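Local coordinates for 6-phospho-alpha-glucosidase (Merdibacter massiliensis, PDB 6VC6), which probably hydrolyses 6-phospho-alpha-glucosides to release glucose 6-phosphate, as a family 4 glycosidase that binds NAD and a manganese ion, at residues T14-F19 against F82-A87. Sequence-based numbering, arbitrary orientation.
With NAD (nicotinamide-adenine-dinucleotide), chain G.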
loop_
_atom_site.group_PDB
_atom_site.type_symbol
_atom_site.label_atom_id
_atom_site.label_comp_id
_atom_site.label_asym_id
_atom_site.label_seq_id
_atom_site.Cartn_x
_atom_site.Cartn_y
_atom_site.Cartn_z
ATOM N N THR A 14 10.448 1.935 -8.766
ATOM C CA THR A 14 11.495 0.975 -8.435
ATOM C C THR A 14 10.968 -0.452 -8.357
ATOM O O THR A 14 11.759 -1.397 -8.439
ATOM C CB THR A 14 12.157 1.350 -7.108
ATOM O OG1 THR A 14 11.207 1.224 -6.043
ATOM C CG2 THR A 14 12.673 2.781 -7.156
ATOM N N TYR A 15 9.656 -0.630 -8.199
ATOM C CA TYR A 15 9.049 -1.952 -8.151
ATOM C C TYR A 15 8.736 -2.518 -9.530
ATOM O O TYR A 15 8.458 -3.718 -9.639
ATOM C CB TYR A 15 7.757 -1.916 -7.326
ATOM C CG TYR A 15 7.952 -1.574 -5.865
ATOM C CD1 TYR A 15 8.355 -2.541 -4.953
ATOM C CD2 TYR A 15 7.720 -0.288 -5.397
ATOM C CE1 TYR A 15 8.528 -2.235 -3.617
ATOM C CE2 TYR A 15 7.890 0.028 -4.061
ATOM C CZ TYR A 15 8.294 -0.949 -3.177
ATOM O OH TYR A 15 8.465 -0.637 -1.847
ATOM N N THR A 16 8.770 -1.691 -10.576
ATOM C CA THR A 16 8.397 -2.168 -11.906
ATOM C C THR A 16 9.302 -3.280 -12.432
ATOM O O THR A 16 8.765 -4.250 -12.994
ATOM C CB THR A 16 8.349 -0.988 -12.888
ATOM O OG1 THR A 16 7.406 -0.016 -12.421
ATOM C CG2 THR A 16 7.933 -1.460 -14.274
ATOM N N PRO A 17 10.637 -3.218 -12.306
ATOM C CA PRO A 17 11.444 -4.376 -12.733
ATOM C C PRO A 17 11.052 -5.667 -12.037
ATOM O O PRO A 17 11.076 -6.734 -12.665
ATOM C CB PRO A 17 12.876 -3.948 -12.389
ATOM C CG PRO A 17 12.840 -2.467 -12.466
ATOM C CD PRO A 17 11.495 -2.078 -11.926
ATOM N N GLY A 18 10.682 -5.600 -10.756
ATOM C CA GLY A 18 10.186 -6.785 -10.079
ATOM C C GLY A 18 8.897 -7.312 -10.679
ATOM O O GLY A 18 8.623 -8.514 -10.618
ATOM N N PHE A 19 8.090 -6.425 -11.266
ATOM C CA PHE A 19 6.869 -6.865 -11.934
ATOM C C PHE A 19 7.181 -7.544 -13.261
ATOM O O PHE A 19 6.574 -8.568 -13.598
ATOM C CB PHE A 19 5.931 -5.678 -12.149
ATOM C CG PHE A 19 4.989 -5.433 -11.007
ATOM C CD1 PHE A 19 5.315 -4.535 -10.004
ATOM C CD2 PHE A 19 3.776 -6.099 -10.936
ATOM C CE1 PHE A 19 4.449 -4.306 -8.951
ATOM C CE2 PHE A 19 2.906 -5.873 -9.886
ATOM C CZ PHE A 19 3.243 -4.975 -8.893
ATOM N N PHE A 82 -2.586 -1.909 -13.367
ATOM C CA PHE A 82 -1.800 -2.003 -12.139
ATOM C C PHE A 82 -1.280 -0.607 -11.813
ATOM O O PHE A 82 -0.444 -0.064 -12.543
ATOM C CB PHE A 82 -0.645 -2.992 -12.293
ATOM C CG PHE A 82 -1.072 -4.436 -12.394
ATOM C CD1 PHE A 82 -2.411 -4.794 -12.382
ATOM C CD2 PHE A 82 -0.120 -5.438 -12.499
ATOM C CE1 PHE A 82 -2.792 -6.121 -12.478
ATOM C CE2 PHE A 82 -0.493 -6.767 -12.593
ATOM C CZ PHE A 82 -1.832 -7.107 -12.582
HETATM N N MSE A 83 -1.768 -0.028 -10.722
HETATM C CA MSE A 83 -1.380 1.331 -10.353
HETATM C C MSE A 83 -0.394 1.348 -9.186
HETATM O O MSE A 83 -0.693 0.843 -8.105
HETATM C CB MSE A 83 -2.617 2.161 -10.004
HETATM C CG MSE A 83 -3.783 1.965 -10.956
HETATM SE SE MSE A 83 -5.018 3.473 -10.948
HETATM C CE MSE A 83 -3.902 4.778 -11.862
ATOM N N GLN A 84 0.778 1.935 -9.413
ATOM C CA GLN A 84 1.806 2.058 -8.382
ATOM C C GLN A 84 2.535 3.392 -8.529
ATOM O O GLN A 84 3.765 3.465 -8.523
ATOM C CB GLN A 84 2.780 0.881 -8.430
ATOM C CG GLN A 84 3.450 0.654 -9.778
ATOM C CD GLN A 84 4.533 -0.406 -9.711
ATOM O OE1 GLN A 84 5.300 -0.591 -10.656
ATOM N NE2 GLN A 84 4.600 -1.110 -8.586
HETATM N N MSE A 85 1.767 4.467 -8.633
HETATM C CA MSE A 85 2.310 5.810 -8.697
HETATM C C MSE A 85 2.721 6.304 -7.336
HETATM O O MSE A 85 2.209 5.794 -6.350
HETATM C CB MSE A 85 1.298 6.792 -9.288
HETATM C CG MSE A 85 0.153 7.146 -8.340
HETATM SE SE MSE A 85 -0.872 8.759 -8.794
HETATM C CE MSE A 85 -1.324 8.243 -10.609
ATOM N N ARG A 86 3.622 7.274 -7.272
ATOM C CA ARG A 86 3.949 7.992 -6.040
ATOM C C ARG A 86 3.832 9.480 -6.355
ATOM O O ARG A 86 4.759 10.075 -6.914
ATOM C CB ARG A 86 5.341 7.635 -5.526
ATOM C CG ARG A 86 5.686 8.281 -4.191
ATOM C CD ARG A 86 7.129 8.012 -3.783
ATOM N NE ARG A 86 7.352 6.622 -3.392
ATOM C CZ ARG A 86 7.065 6.129 -2.191
ATOM N NH1 ARG A 86 7.304 4.853 -1.922
ATOM N NH2 ARG A 86 6.535 6.911 -1.260
ATOM N N ALA A 87 2.688 10.068 -6.009
ATOM C CA ALA A 87 2.444 11.477 -6.292
ATOM C C ALA A 87 3.485 12.343 -5.599
ATOM O O ALA A 87 3.574 12.359 -4.367
ATOM C CB ALA A 87 1.038 11.869 -5.842
HETATM P PA NAD G . 8.891 5.648 -7.014
HETATM O O1A NAD G . 10.128 4.810 -7.229
HETATM O O2A NAD G . 9.009 7.146 -6.878
HETATM O O5B NAD G . 7.852 5.336 -8.201
HETATM C C5B NAD G . 6.751 6.206 -8.446
HETATM C C4B NAD G . 6.538 6.343 -9.944
HETATM O O4B NAD G . 5.222 6.833 -10.206
HETATM C C3B NAD G . 7.522 7.340 -10.534
HETATM O O3B NAD G . 8.186 6.750 -11.654
HETATM C C2B NAD G . 6.675 8.503 -11.004
HETATM O O2B NAD G . 7.164 9.016 -12.245
HETATM C C1B NAD G . 5.298 7.886 -11.168
HETATM N N9A NAD G . 4.218 8.883 -10.968
HETATM C C8A NAD G . 4.158 9.835 -10.018
HETATM N N7A NAD G . 3.026 10.576 -10.144
HETATM C C5A NAD G . 2.343 10.095 -11.200
HETATM C C6A NAD G . 1.069 10.411 -11.890
HETATM N N6A NAD G . 0.271 11.420 -11.464
HETATM N N1A NAD G . 0.730 9.658 -12.960
HETATM C C2A NAD G . 1.510 8.651 -13.397
HETATM N N3A NAD G . 2.676 8.312 -12.821
HETATM C C4A NAD G . 3.137 8.985 -11.742
HETATM O O3 NAD G . 8.088 5.089 -5.735
HETATM P PN NAD G . 8.251 3.582 -5.199
HETATM O O1N NAD G . 9.110 3.610 -3.956
HETATM O O2N NAD G . 8.595 2.666 -6.349
HETATM O O5D NAD G . 6.736 3.289 -4.753
HETATM C C5D NAD G . 5.753 2.952 -5.730
HETATM C C4D NAD G . 4.380 3.058 -5.084
HETATM O O4D NAD G . 3.968 1.779 -4.597
HETATM C C3D NAD G . 4.423 3.999 -3.889
HETATM O O3D NAD G . 3.314 4.897 -3.963
HETATM C C2D NAD G . 4.238 3.101 -2.688
HETATM O O2D NAD G . 3.513 3.764 -1.652
HETATM C C1D NAD G . 3.443 1.954 -3.281
HETATM N N1N NAD G . 3.528 0.737 -2.479
HETATM C C2N NAD G . 2.406 0.326 -1.886
HETATM C C3N NAD G . 2.385 -0.816 -1.106
HETATM C C7N NAD G . 1.097 -1.229 -0.460
HETATM O O7N NAD G . 1.109 -2.082 0.411
HETATM N N7N NAD G . -0.030 -0.636 -0.854
HETATM C C4N NAD G . 3.553 -1.552 -0.951
HETATM C C5N NAD G . 4.712 -1.103 -1.576
HETATM C C6N NAD G . 4.673 0.054 -2.349
#
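Gln84 reaches across to helix 16-25, where its OE1 accepts a hydrogen bond of 2.8 Å from Thr16 OG1, the donor tilted 22° from the carbonyl plane. Gln84 CG lies between the backbone N and the carbonyl carbon (chi1 55°), and the chain runs extended from there, carrying the amide between Thr16, Tyr15 and Phe19. Gln84 NE2 comes 3.2 Å from Phe19 CE1, with ring and amide planes nearly perpendicular, and also meets Tyr15 CB. With an alanine here, Thr16 OG1 would probably be left with weak hydrogen bonds to Gly11 O and Ser13 O, and a gap would open beside Phe19. Phe19 CE2 also packs on Phe82 CD2 at 4.0 Å.

Both segments also grip NAD. Thr14 OG1 donates to NAD O2N (3.0 Å); the Tyr15 ring has NAD O5D at its edge, in plane, and Tyr15 also touches the bound glucose 6-phosphate. Arg86 bends at chi3, and its NE hydrogen-bonds NAD O3, which bridges the phosphates (2.9 Å). Arg86 NH1 bonds NAD O1N (3.0 Å), a pairing likely to offset the diphosphate charge; Glu109 holds NH2 in a salt bridge. This is the dinucleotide site of a Rossmann-type fold, at the C-terminal ends of parallel strands 4-9 and 80-83, with helix 318-331 packing on Phe19 and Phe82 and helix 291-305 against Thr14 and Pro17.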